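Local coordinates for amoebiasin-2 (Entamoeba histolytica, PDB 3M86), which inhibits cysteine proteases of the parasite, using three loops as a wedge that blocks the substrate-binding site, at residues E43-T46 against D47-L51. Sequence-based numbering, arbitrary orientation.
Sequences EYPT and DTFSL
Tyr44 lies obliquely along the start of strand 49-58, from Phe49 to Leu51. With chi1 at 63°, CG is tucked over the tyrosine's own backbone, and the ring lies against the backbone of Phe49. Beyond CB and CG, Tyr44 CD1 packs on Phe49 CB at 3.7 Å. The next atom, Tyr44 CE1, lies 3.5 Å from Phe49 O, which approaches the ring edge near its plane. At the tip, OH touches Leu51 CB. It also hydrogen-bonds a water, 2.6 Å from Tyr44 OH and in the ring plane, that accepts from Leu51 N. A second water donates to both Thr46 O and Phe49 O, joining two carbonyls that cannot bond each other.

Thr48 N donates to Pro45 O at 3.0 Å, from above the carbonyl plane, and closes a type I beta turn with Thr46 and Asp47 at its corners. Phe49 N donates to Pro45 O at 3.0 Å, almost in line with the C=O bond (165°), and adds an alpha turn. Pro45 CG rests on Thr48 CB at 3.9 Å, and Pro45 CB meets Asp47 OD2. Asp47 OD2 accepts from Thr48 OG1 at 2.9 Å, which joins the two neighbouring side chains beside the proline ring.

This loop joins strands 39-43 and 49-58, which lie in opposite sheets of the immunoglobulin-like sandwich. Phe49 points into the core, against Ile86 and Val108 of one sheet and Leu76 of the other. Two backbone N-H groups thus share one carbonyl where the chain changes sheets, while a water links the tyrosine hydroxyl to the strand backbone.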
ATOM      1  N   GLU A  43       3.357  -2.562  -7.146  1.00 14.86           N
ATOM      2  CA  GLU A  43       3.084  -2.742  -8.560  1.00 18.24           C
ATOM      3  C   GLU A  43       1.595  -2.554  -8.749  1.00 17.43           C
ATOM      4  O   GLU A  43       0.783  -3.227  -8.110  1.00 18.45           O
ATOM      5  CB  GLU A  43       3.511  -4.133  -9.035  1.00 23.94           C
ATOM      6  N   TYR A  44       1.231  -1.613  -9.605  1.00 19.45           N
ATOM      7  CA  TYR A  44      -0.171  -1.383  -9.908  1.00 16.17           C
ATOM      8  C   TYR A  44      -0.277  -0.890 -11.340  1.00 17.39           C
ATOM      9  O   TYR A  44       0.715  -0.441 -11.932  1.00 22.24           O
ATOM     10  CB  TYR A  44      -0.783  -0.366  -8.936  1.00 19.47           C
ATOM     11  CG  TYR A  44      -0.170   1.008  -9.023  1.00 20.27           C
ATOM     12  CD1 TYR A  44      -0.687   1.961  -9.884  1.00 15.77           C
ATOM     13  CD2 TYR A  44       0.933   1.347  -8.258  1.00 26.74           C
ATOM     14  CE1 TYR A  44      -0.132   3.216  -9.974  1.00 18.35           C
ATOM     15  CE2 TYR A  44       1.501   2.606  -8.345  1.00 36.80           C
ATOM     16  CZ  TYR A  44       0.961   3.536  -9.204  1.00 32.89           C
ATOM     17  OH  TYR A  44       1.515   4.790  -9.301  1.00 40.21           O
ATOM     18  N   PRO A  45      -1.473  -1.005 -11.927  1.00 23.11           N
ATOM     19  CA  PRO A  45      -1.674  -0.549 -13.304  1.00 25.17           C
ATOM     20  C   PRO A  45      -1.687   0.975 -13.361  1.00 22.81           C
ATOM     21  O   PRO A  45      -2.601   1.597 -12.808  1.00 18.35           O
ATOM     22  CB  PRO A  45      -3.049  -1.120 -13.660  1.00 26.56           C
ATOM     23  CG  PRO A  45      -3.758  -1.251 -12.341  1.00 23.15           C
ATOM     24  CD  PRO A  45      -2.694  -1.581 -11.332  1.00 22.66           C
ATOM     25  N   THR A  46      -0.683   1.564 -14.007  1.00 23.11           N
ATOM     26  CA  THR A  46      -0.559   3.019 -14.045  1.00 21.29           C
ATOM     27  C   THR A  46      -1.561   3.659 -14.997  1.00 23.75           C
ATOM     28  O   THR A  46      -1.759   4.873 -14.969  1.00 25.46           O
ATOM     29  CB  THR A  46       0.854   3.463 -14.439  1.00 19.89           C
ATOM     30  OG1 THR A  46       1.172   2.916 -15.712  1.00 26.13           O
ATOM     31  CG2 THR A  46       1.868   2.969 -13.405  1.00 26.94           C
ATOM     32  N   ASP A  47      -2.192   2.857 -15.846  1.00 18.32           N
ATOM     33  CA  ASP A  47      -3.252   3.403 -16.676  1.00 17.94           C
ATOM     34  C   ASP A  47      -4.547   3.522 -15.865  1.00 20.86           C
ATOM     35  O   ASP A  47      -5.452   4.244 -16.262  1.00 23.30           O
ATOM     36  CB  ASP A  47      -3.477   2.556 -17.933  1.00 26.65           C
ATOM     37  CG  ASP A  47      -4.083   1.200 -17.628  1.00 45.99           C
ATOM     38  OD1 ASP A  47      -4.698   0.608 -18.541  1.00 60.40           O
ATOM     39  OD2 ASP A  47      -3.949   0.724 -16.482  1.00 51.10           O
ATOM     40  N   THR A  48      -4.621   2.838 -14.722  1.00 17.02           N
ATOM     41  CA  THR A  48      -5.876   2.767 -13.960  1.00 16.11           C
ATOM     42  C   THR A  48      -5.863   3.528 -12.633  1.00 15.42           C
ATOM     43  O   THR A  48      -6.918   3.992 -12.186  1.00 15.22           O
ATOM     44  CB  THR A  48      -6.323   1.309 -13.719  1.00 19.88           C
ATOM     45  OG1 THR A  48      -6.372   0.621 -14.977  1.00 20.49           O
ATOM     46  CG2 THR A  48      -7.725   1.266 -13.088  1.00 22.29           C
ATOM     47  N   PHE A  49      -4.687   3.649 -12.011  1.00 11.87           N
ATOM     48  CA  PHE A  49      -4.531   4.441 -10.795  1.00 12.99           C
ATOM     49  C   PHE A  49      -3.479   5.524 -10.922  1.00 14.77           C
ATOM     50  O   PHE A  49      -2.455   5.349 -11.594  1.00 17.08           O
ATOM     51  CB  PHE A  49      -4.055   3.575  -9.624  1.00 13.38           C
ATOM     52  CG  PHE A  49      -5.104   2.688  -9.042  1.00 14.49           C
ATOM     53  CD1 PHE A  49      -6.134   3.219  -8.298  1.00 13.99           C
ATOM     54  CD2 PHE A  49      -5.032   1.309  -9.205  1.00 21.67           C
ATOM     55  CE1 PHE A  49      -7.105   2.397  -7.749  1.00 16.72           C
ATOM     56  CE2 PHE A  49      -5.998   0.487  -8.665  1.00 19.29           C
ATOM     57  CZ  PHE A  49      -7.032   1.032  -7.940  1.00 16.06           C
ATOM     58  N   SER A  50      -3.727   6.637 -10.241  0.53 13.71           N
ATOM     59  CA  SER A  50      -2.720   7.670 -10.031  0.53 15.08           C
ATOM     60  C   SER A  50      -2.220   7.630  -8.586  0.53 16.39           C
ATOM     61  O   SER A  50      -2.997   7.409  -7.663  0.53 15.52           O
ATOM     62  CB  SER A  50      -3.312   9.045 -10.335  0.53 20.24           C
ATOM     63  OG  SER A  50      -2.377  10.074 -10.073  0.53 26.37           O
ATOM     64  N   LEU A  51      -0.918   7.842  -8.394  1.00 14.92           N
ATOM     65  CA  LEU A  51      -0.342   7.914  -7.050  1.00 18.52           C
ATOM     66  C   LEU A  51      -0.642   9.305  -6.526  1.00 28.01           C
ATOM     67  O   LEU A  51      -0.062  10.288  -6.983  1.00 38.01           O
ATOM     68  CB  LEU A  51       1.171   7.708  -7.126  1.00 24.07           C
ATOM     69  CG  LEU A  51       1.999   7.581  -5.839  1.00 35.18           C
ATOM     70  CD1 LEU A  51       2.140   8.916  -5.117  1.00 44.21           C
ATOM     71  CD2 LEU A  51       1.424   6.513  -4.916  1.00 23.85           C
TER
HETATM   72  O   HOH W   1       0.782   6.689 -10.873  1.00 26.70           O
HETATM   73  O   HOH W   2      -0.633   6.678 -13.278  1.00 26.61           O